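Local coordinates for tubulin-like protein CetZ2 (Haloferax volcanii, PDB 4B45) that helps control archaeal cell shape as a GTP-binding cytoskeletal protein of the tubulin/FtsZ superfamily, with GTPase activity, at residues K2-G7 against G88-E93; Q20-Q25 against I186-G191; A230-S233 against D238-N241. One frame throughout, in Å; residues are numbered along the deposited sequence.

Contact 1: residues K2-G7 against G88-E93; sequences KTVLIG and GRVTAE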
loop_
_atom_site.group_PDB
_atom_site.type_symbol
_atom_site.label_atom_id
_atom_site.label_comp_id
_atom_site.label_asym_id
_atom_site.label_seq_id
_atom_site.Cartn_x
_atom_site.Cartn_y
_atom_site.Cartn_z
ATOM N N LYS A 2 5.940 -11.617 5.943
ATOM C CA LYS A 2 5.205 -11.436 7.185
ATOM C C LYS A 2 5.403 -10.008 7.671
ATOM O O LYS A 2 6.535 -9.511 7.732
ATOM C CB LYS A 2 5.664 -12.440 8.243
ATOM C CG LYS A 2 5.527 -13.891 7.822
ATOM C CD LYS A 2 6.184 -14.796 8.852
ATOM C CE LYS A 2 6.561 -16.154 8.267
ATOM N NZ LYS A 2 7.273 -16.993 9.274
ATOM N N THR A 3 4.304 -9.344 8.014
ATOM C CA THR A 3 4.364 -7.924 8.330
ATOM C C THR A 3 3.557 -7.518 9.568
ATOM O O THR A 3 2.707 -8.277 10.060
ATOM C CB THR A 3 3.926 -7.087 7.125
ATOM O OG1 THR A 3 4.370 -5.733 7.297
ATOM C CG2 THR A 3 2.412 -7.126 6.973
ATOM N N VAL A 4 3.858 -6.323 10.076
ATOM C CA VAL A 4 3.116 -5.709 11.178
ATOM C C VAL A 4 2.554 -4.377 10.706
ATOM O O VAL A 4 3.284 -3.543 10.165
ATOM C CB VAL A 4 4.013 -5.440 12.408
ATOM C CG1 VAL A 4 3.272 -4.563 13.416
ATOM C CG2 VAL A 4 4.440 -6.732 13.051
ATOM N N LEU A 5 1.255 -4.182 10.881
ATOM C CA LEU A 5 0.618 -2.981 10.365
ATOM C C LEU A 5 0.376 -1.992 11.494
ATOM O O LEU A 5 -0.137 -2.370 12.534
ATOM C CB LEU A 5 -0.711 -3.330 9.700
ATOM C CG LEU A 5 -0.645 -4.371 8.587
ATOM C CD1 LEU A 5 -2.053 -4.669 8.028
ATOM C CD2 LEU A 5 0.294 -3.902 7.486
ATOM N N ILE A 6 0.737 -0.729 11.280
ATOM C CA ILE A 6 0.380 0.327 12.217
ATOM C C ILE A 6 -0.350 1.459 11.514
ATOM O O ILE A 6 0.269 2.284 10.850
ATOM C CB ILE A 6 1.614 0.927 12.901
ATOM C CG1 ILE A 6 2.475 -0.174 13.522
ATOM C CG2 ILE A 6 1.178 1.947 13.956
ATOM C CD1 ILE A 6 3.917 0.227 13.674
ATOM N N GLY A 7 -1.664 1.511 11.680
ATOM C CA GLY A 7 -2.440 2.628 11.169
ATOM C C GLY A 7 -2.242 3.878 12.003
ATOM O O GLY A 7 -2.173 3.813 13.231
ATOM N N GLY A 88 5.051 -6.475 22.139
ATOM C CA GLY A 88 4.638 -7.855 21.983
ATOM C C GLY A 88 3.991 -8.132 20.641
ATOM O O GLY A 88 3.391 -9.190 20.443
ATOM N N ARG A 89 4.114 -7.187 19.713
ATOM C CA ARG A 89 3.449 -7.312 18.416
ATOM C C ARG A 89 4.403 -7.402 17.224
ATOM O O ARG A 89 4.204 -8.233 16.339
ATOM C CB ARG A 89 2.424 -6.193 18.229
ATOM C CG ARG A 89 1.409 -6.146 19.357
ATOM C CD ARG A 89 0.205 -5.304 19.005
ATOM N NE ARG A 89 -0.645 -5.075 20.166
ATOM C CZ ARG A 89 -1.539 -5.947 20.614
ATOM N NH1 ARG A 89 -1.701 -7.107 19.999
ATOM N NH2 ARG A 89 -2.272 -5.659 21.681
ATOM N N VAL A 90 5.427 -6.550 17.191
ATOM C CA VAL A 90 6.509 -6.714 16.222
ATOM C C VAL A 90 7.374 -7.861 16.706
ATOM O O VAL A 90 8.410 -7.655 17.340
ATOM C CB VAL A 90 7.378 -5.448 16.078
ATOM C CG1 VAL A 90 8.495 -5.677 15.064
ATOM C CG2 VAL A 90 6.525 -4.278 15.658
ATOM N N THR A 91 6.929 -9.080 16.436
ATOM C CA THR A 91 7.648 -10.234 16.932
ATOM C C THR A 91 8.888 -10.460 16.085
ATOM O O THR A 91 9.201 -9.658 15.203
ATOM C CB THR A 91 6.771 -11.496 16.951
ATOM O OG1 THR A 91 6.532 -11.939 15.605
ATOM C CG2 THR A 91 5.448 -11.211 17.671
ATOM N N ALA A 92 9.585 -11.557 16.363
ATOM C CA ALA A 92 10.825 -11.893 15.684
ATOM C C ALA A 92 10.553 -12.301 14.251
ATOM O O ALA A 92 11.402 -12.153 13.371
ATOM C CB ALA A 92 11.522 -13.024 16.421
ATOM N N GLU A 93 9.356 -12.822 14.025
ATOM C CA GLU A 93 8.976 -13.314 12.717
ATOM C C GLU A 93 8.701 -12.208 11.712
ATOM O O GLU A 93 8.582 -12.480 10.525
ATOM C CB GLU A 93 7.757 -14.225 12.833
ATOM C CG GLU A 93 8.053 -15.539 13.519
ATOM C CD GLU A 93 6.807 -16.175 14.097
ATOM O OE1 GLU A 93 5.803 -15.445 14.285
ATOM O OE2 GLU A 93 6.835 -17.398 14.367
#

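Contact 2: residues Q20-Q25 against I186-G191; sequences QSFDRQ and IARRVG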
loop_
_atom_site.group_PDB
_atom_site.type_symbol
_atom_site.label_atom_id
_atom_site.label_comp_id
_atom_site.label_asym_id
_atom_site.label_seq_id
_atom_site.Cartn_x
_atom_site.Cartn_y
_atom_site.Cartn_z
ATOM N N GLN A 20 -5.768 -6.378 7.207
ATOM C CA GLN A 20 -5.748 -7.472 8.170
ATOM C C GLN A 20 -6.937 -8.393 7.958
ATOM O O GLN A 20 -6.827 -9.613 8.078
ATOM C CB GLN A 20 -5.776 -6.937 9.602
ATOM C CG GLN A 20 -5.867 -8.028 10.654
ATOM C CD GLN A 20 -6.453 -7.519 11.956
ATOM O OE1 GLN A 20 -5.729 -7.276 12.925
ATOM N NE2 GLN A 20 -7.775 -7.354 11.985
ATOM N N SER A 21 -8.083 -7.791 7.654
ATOM C CA SER A 21 -9.301 -8.544 7.370
ATOM C C SER A 21 -9.133 -9.428 6.116
ATOM O O SER A 21 -9.586 -10.576 6.077
ATOM C CB SER A 21 -10.476 -7.566 7.194
ATOM O OG SER A 21 -11.716 -8.244 7.082
ATOM N N PHE A 22 -8.486 -8.895 5.088
ATOM C CA PHE A 22 -8.221 -9.699 3.897
ATOM C C PHE A 22 -7.301 -10.878 4.233
ATOM O O PHE A 22 -7.579 -12.020 3.872
ATOM C CB PHE A 22 -7.610 -8.855 2.779
ATOM C CG PHE A 22 -7.226 -9.658 1.554
ATOM C CD1 PHE A 22 -8.182 -10.003 0.603
ATOM C CD2 PHE A 22 -5.914 -10.075 1.360
ATOM C CE1 PHE A 22 -7.836 -10.749 -0.521
ATOM C CE2 PHE A 22 -5.559 -10.822 0.234
ATOM C CZ PHE A 22 -6.522 -11.154 -0.710
ATOM N N ASP A 23 -6.212 -10.592 4.937
ATOM C CA ASP A 23 -5.265 -11.620 5.342
ATOM C C ASP A 23 -5.912 -12.726 6.180
ATOM O O ASP A 23 -5.576 -13.895 6.037
ATOM C CB ASP A 23 -4.089 -10.986 6.095
ATOM C CG ASP A 23 -3.014 -12.002 6.458
ATOM O OD1 ASP A 23 -2.233 -12.393 5.559
ATOM O OD2 ASP A 23 -2.944 -12.416 7.636
ATOM N N ARG A 24 -6.851 -12.351 7.042
ATOM C CA ARG A 24 -7.490 -13.292 7.958
ATOM C C ARG A 24 -8.489 -14.187 7.244
ATOM O O ARG A 24 -8.514 -15.400 7.452
ATOM C CB ARG A 24 -8.210 -12.525 9.072
ATOM C CG ARG A 24 -8.834 -13.404 10.139
ATOM C CD ARG A 24 -9.962 -12.675 10.864
ATOM N NE ARG A 24 -11.119 -12.456 9.999
ATOM C CZ ARG A 24 -11.717 -11.280 9.825
ATOM N NH1 ARG A 24 -11.271 -10.203 10.465
ATOM N NH2 ARG A 24 -12.767 -11.180 9.013
ATOM N N GLN A 25 -9.327 -13.576 6.415
ATOM C CA GLN A 25 -10.359 -14.304 5.691
ATOM C C GLN A 25 -9.761 -15.326 4.731
ATOM O O GLN A 25 -10.244 -16.452 4.646
ATOM C CB GLN A 25 -11.268 -13.332 4.939
ATOM C CG GLN A 25 -12.102 -12.463 5.858
ATOM C CD GLN A 25 -12.701 -11.264 5.151
ATOM O OE1 GLN A 25 -12.635 -11.146 3.924
ATOM N NE2 GLN A 25 -13.286 -10.361 5.927
ATOM N N ILE A 186 -7.215 -2.058 -2.310
ATOM C CA ILE A 186 -5.829 -1.955 -1.883
ATOM C C ILE A 186 -5.472 -3.173 -1.065
ATOM O O ILE A 186 -4.402 -3.765 -1.246
ATOM C CB ILE A 186 -5.552 -0.662 -1.118
ATOM C CG1 ILE A 186 -5.551 0.501 -2.103
ATOM C CG2 ILE A 186 -4.188 -0.722 -0.448
ATOM C CD1 ILE A 186 -4.558 0.302 -3.240
ATOM N N ALA A 187 -6.394 -3.575 -0.200
ATOM C CA ALA A 187 -6.178 -4.746 0.632
ATOM C C ALA A 187 -5.884 -6.005 -0.187
ATOM O O ALA A 187 -4.962 -6.751 0.138
ATOM C CB ALA A 187 -7.346 -4.967 1.532
ATOM N N ARG A 188 -6.669 -6.241 -1.237
ATOM C CA ARG A 188 -6.469 -7.408 -2.100
ATOM C C ARG A 188 -5.103 -7.383 -2.780
ATOM O O ARG A 188 -4.377 -8.373 -2.759
ATOM C CB ARG A 188 -7.563 -7.499 -3.164
ATOM C CG ARG A 188 -7.220 -8.452 -4.296
ATOM C CD ARG A 188 -7.853 -8.002 -5.612
ATOM N NE ARG A 188 -9.173 -8.587 -5.824
ATOM C CZ ARG A 188 -10.049 -8.158 -6.728
ATOM N NH1 ARG A 188 -9.760 -7.125 -7.510
ATOM N NH2 ARG A 188 -11.226 -8.757 -6.843
ATOM N N ARG A 189 -4.764 -6.242 -3.379
ATOM C CA ARG A 189 -3.452 -6.021 -3.988
ATOM C C ARG A 189 -2.275 -6.239 -3.046
ATOM O O ARG A 189 -1.337 -6.967 -3.370
ATOM C CB ARG A 189 -3.354 -4.595 -4.530
ATOM C CG ARG A 189 -3.986 -4.410 -5.873
ATOM C CD ARG A 189 -4.372 -2.970 -6.064
ATOM N NE ARG A 189 -4.972 -2.701 -7.370
ATOM C CZ ARG A 189 -6.169 -3.144 -7.751
ATOM N NH1 ARG A 189 -6.901 -3.908 -6.939
ATOM N NH2 ARG A 189 -6.631 -2.833 -8.953
ATOM N N VAL A 190 -2.300 -5.557 -1.907
ATOM C CA VAL A 190 -1.202 -5.636 -0.948
ATOM C C VAL A 190 -1.164 -7.008 -0.293
ATOM O O VAL A 190 -0.100 -7.621 -0.185
ATOM C CB VAL A 190 -1.299 -4.520 0.106
ATOM C CG1 VAL A 190 -0.221 -4.688 1.183
ATOM C CG2 VAL A 190 -1.177 -3.156 -0.570
ATOM N N GLY A 191 -2.334 -7.497 0.111
ATOM C CA GLY A 191 -2.450 -8.814 0.716
ATOM C C GLY A 191 -1.853 -9.922 -0.141
ATOM O O GLY A 191 -1.152 -10.796 0.375
HETATM O O HOH W 1 -2.922 -11.266 2.826
#

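Contact 3: residues A230-S233 against D238-N241; sequences AEAS and DNIN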
loop_
_atom_site.group_PDB
_atom_site.type_symbol
_atom_site.label_atom_id
_atom_site.label_comp_id
_atom_site.label_asym_id
_atom_site.label_seq_id
_atom_site.Cartn_x
_atom_site.Cartn_y
_atom_site.Cartn_z
ATOM N N ALA A 230 -7.667 -11.816 -15.508
ATOM C CA ALA A 230 -8.377 -12.295 -16.687
ATOM C C ALA A 230 -8.790 -13.728 -16.454
ATOM O O ALA A 230 -8.140 -14.456 -15.696
ATOM C CB ALA A 230 -7.483 -12.223 -17.890
ATOM N N GLU A 231 -9.861 -14.142 -17.116
ATOM C CA GLU A 231 -10.274 -15.530 -17.041
ATOM C C GLU A 231 -9.150 -16.402 -17.584
ATOM O O GLU A 231 -8.478 -16.026 -18.548
ATOM C CB GLU A 231 -11.557 -15.762 -17.832
ATOM C CG GLU A 231 -11.965 -17.222 -17.877
ATOM C CD GLU A 231 -13.068 -17.503 -18.876
ATOM O OE1 GLU A 231 -13.893 -16.593 -19.133
ATOM O OE2 GLU A 231 -13.105 -18.638 -19.404
ATOM N N ALA A 232 -8.926 -17.550 -16.947
ATOM C CA ALA A 232 -7.943 -18.501 -17.435
ATOM C C ALA A 232 -8.585 -19.683 -18.129
ATOM O O ALA A 232 -9.554 -20.273 -17.644
ATOM C CB ALA A 232 -7.040 -18.987 -16.311
ATOM N N SER A 233 -8.031 -20.023 -19.281
ATOM C CA SER A 233 -8.323 -21.291 -19.909
ATOM C C SER A 233 -7.545 -22.367 -19.160
ATOM O O SER A 233 -6.461 -22.097 -18.634
ATOM C CB SER A 233 -7.899 -21.257 -21.375
ATOM O OG SER A 233 -7.959 -22.553 -21.942
ATOM N N ASP A 238 -3.419 -21.342 -24.259
ATOM C CA ASP A 238 -4.459 -20.352 -24.576
ATOM C C ASP A 238 -4.309 -19.075 -23.769
ATOM O O ASP A 238 -4.983 -18.089 -24.046
ATOM C CB ASP A 238 -5.862 -20.890 -24.311
ATOM C CG ASP A 238 -6.188 -22.098 -25.127
ATOM O OD1 ASP A 238 -5.697 -22.197 -26.274
ATOM O OD2 ASP A 238 -6.948 -22.949 -24.610
ATOM N N ASN A 239 -3.440 -19.087 -22.763
ATOM C CA ASN A 239 -3.395 -17.971 -21.825
ATOM C C ASN A 239 -2.195 -17.073 -22.046
ATOM O O ASN A 239 -1.890 -16.222 -21.220
ATOM C CB ASN A 239 -3.401 -18.487 -20.379
ATOM C CG ASN A 239 -4.705 -19.174 -20.013
ATOM O OD1 ASN A 239 -5.781 -18.741 -20.423
ATOM N ND2 ASN A 239 -4.615 -20.247 -19.237
ATOM N N ILE A 240 -1.491 -17.285 -23.144
ATOM C CA ILE A 240 -0.292 -16.497 -23.405
ATOM C C ILE A 240 -0.633 -15.018 -23.535
ATOM O O ILE A 240 0.005 -14.168 -22.911
ATOM C CB ILE A 240 0.460 -16.992 -24.649
ATOM C CG1 ILE A 240 1.159 -18.318 -24.337
ATOM C CG2 ILE A 240 1.483 -15.960 -25.074
ATOM C CD1 ILE A 240 1.806 -18.975 -25.529
ATOM N N ASN A 241 -1.653 -14.725 -24.340
ATOM C CA ASN A 241 -2.178 -13.365 -24.494
ATOM C C ASN A 241 -2.695 -12.768 -23.188
ATOM O O ASN A 241 -2.422 -11.600 -22.873
ATOM C CB ASN A 241 -3.294 -13.350 -25.539
ATOM C CG ASN A 241 -3.972 -11.992 -25.658
ATOM O OD1 ASN A 241 -5.121 -11.813 -25.238
ATOM N ND2 ASN A 241 -3.263 -11.028 -26.238
#

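Contact 1: residues K2-G7 against G88-E93
The carbonyl of R89 meets the side chain of V4 first: R89 O lies 3.6 Å from V4 CG2, a van der Waals contact of a methyl against an oxygen. The far end of the R89 side chain leads away, and its guanidinium makes a salt bridge with D33 through NH1. One residue on, V90 is the centre of an inverse gamma turn, whose closing bond from T91 N to R89 O is weak at 2.9 Å. The turn brings the backbone of V90 beside the strand, with V90 CA 3.8 Å from V4 CG2. V4 holds CG1 anti to its backbone N (chi1 169°), which leaves both of its methyls facing the loop; CG1 is 4.0 Å from V90 CG2, the two side chains crossing near a right angle. At E93 the touching atom is again a carbonyl: E93 O sits 3.7 Å from K2 CB and equally near K2 CD, so the extended lysine chain runs alongside it. The charged ends stay apart, K2 NZ being 5.1 Å from E93 OE2. The loop between helix 68-85 and strand 96-102 thus lies against one side of strand 3-8, which is flanked, in the parallel part of the mixed sheet, by strands 31-38 and 96-102, with V90 also packing on I97.

Contact 2: residues Q20-Q25 against I186-G191
F22 lays its ring over the backbone of helix 175-196. R188 CA stands 3.9 Å from the ring centroid and only 11° off the normal, a CH-pi contact over the middle of the face. CG of F22 is anti to its backbone N (chi1 176°), which carries the ring out from its own helix. There CD2 lies 3.7 Å from A187 O, and CE2 comes equally near to G191 CA. G191 has no side chain, and a CB there would point into the ring and clash with CD2. Nearer the root, F22 CB and A187 CB are 4.1 Å apart. Helix 175-196 is the long core helix of the tubulin/FtsZ fold, linking the nucleotide-binding domain to the C-terminal domain; the axes of segments 20-25 and 186-191 cross at -60° and come within 9.0 Å, consistent with the small A187 and G191 at the interface. An alanine replacing F22 would keep only the CB contact with A187 and would probably leave a gap over R188 CA and G191. Beside the ring, a water bridges the helices by donating to D23 OD1 at 3.0 Å and to G191 O. The D23 carboxylate also accepts the backbone amides of A30 and V31.

Contact 3: residues A230-S233 against D238-N241
The amide of N239 reaches the backbone of S233 with both of its polar atoms. S233 N donates to N239 OD1 at 2.8 Å, in the carbonyl plane and on a lone pair, while N239 ND2 donates to S233 O at 2.7 Å. Both bonds are nearly straight, with N-H...acceptor angles of 158° and 157°. The second meets its carbonyl less squarely, since ND2 lies 20° out of the plane of S233 C=O, although S233 O itself stays close to the amide plane of N239. Two bonds to one residue fix the turn of the amide and tell its oxygen from its nitrogen. The side chain thereby offers S233 an acceptor and a donor much as a neighbouring strand would in an antiparallel hydrogen-bonded pair. This ties the chain just beyond strand 222-231 to the start of helix 240-252, on the surface of the C-terminal domain. N239 occupies the N-cap position, but its side chain makes no capping bond there; ND2 also donates to T276 O. D238 approaches the same serine by its side chain. S233 OG, set anti to the backbone N, donates at 2.9 Å to D238 OD2, which accepts on its anti lone pair, away from the other carboxylate oxygen; OG also accepts from N235 N. D238 CB rests 3.6 Å from S233 CB, and A232 CB lies 4.0 Å from N239 ND2.

Contacts 1 and 2 are neighbours, with centres 15 Å apart, and they touch where L5 CD1 comes 4.2 Å from Q20 N. Strand 3-8 runs directly into helix 9-26, and the GTP-binding residues Q10 to K14 lie at the start of that helix, between segments 2-7 and 20-25. Contact 2 is the nearer to the nucleotide: the A187 side chain is about 10 Å from the bound GTP analogue and about 6 Å from that of N183, a GTP-binding residue on the same helix. Contact 3 is remote, its centre 25 Å from that of contact 2 and 37 Å from that of contact 1, yet contacts 1 and 3 both reach the same mixed sheet.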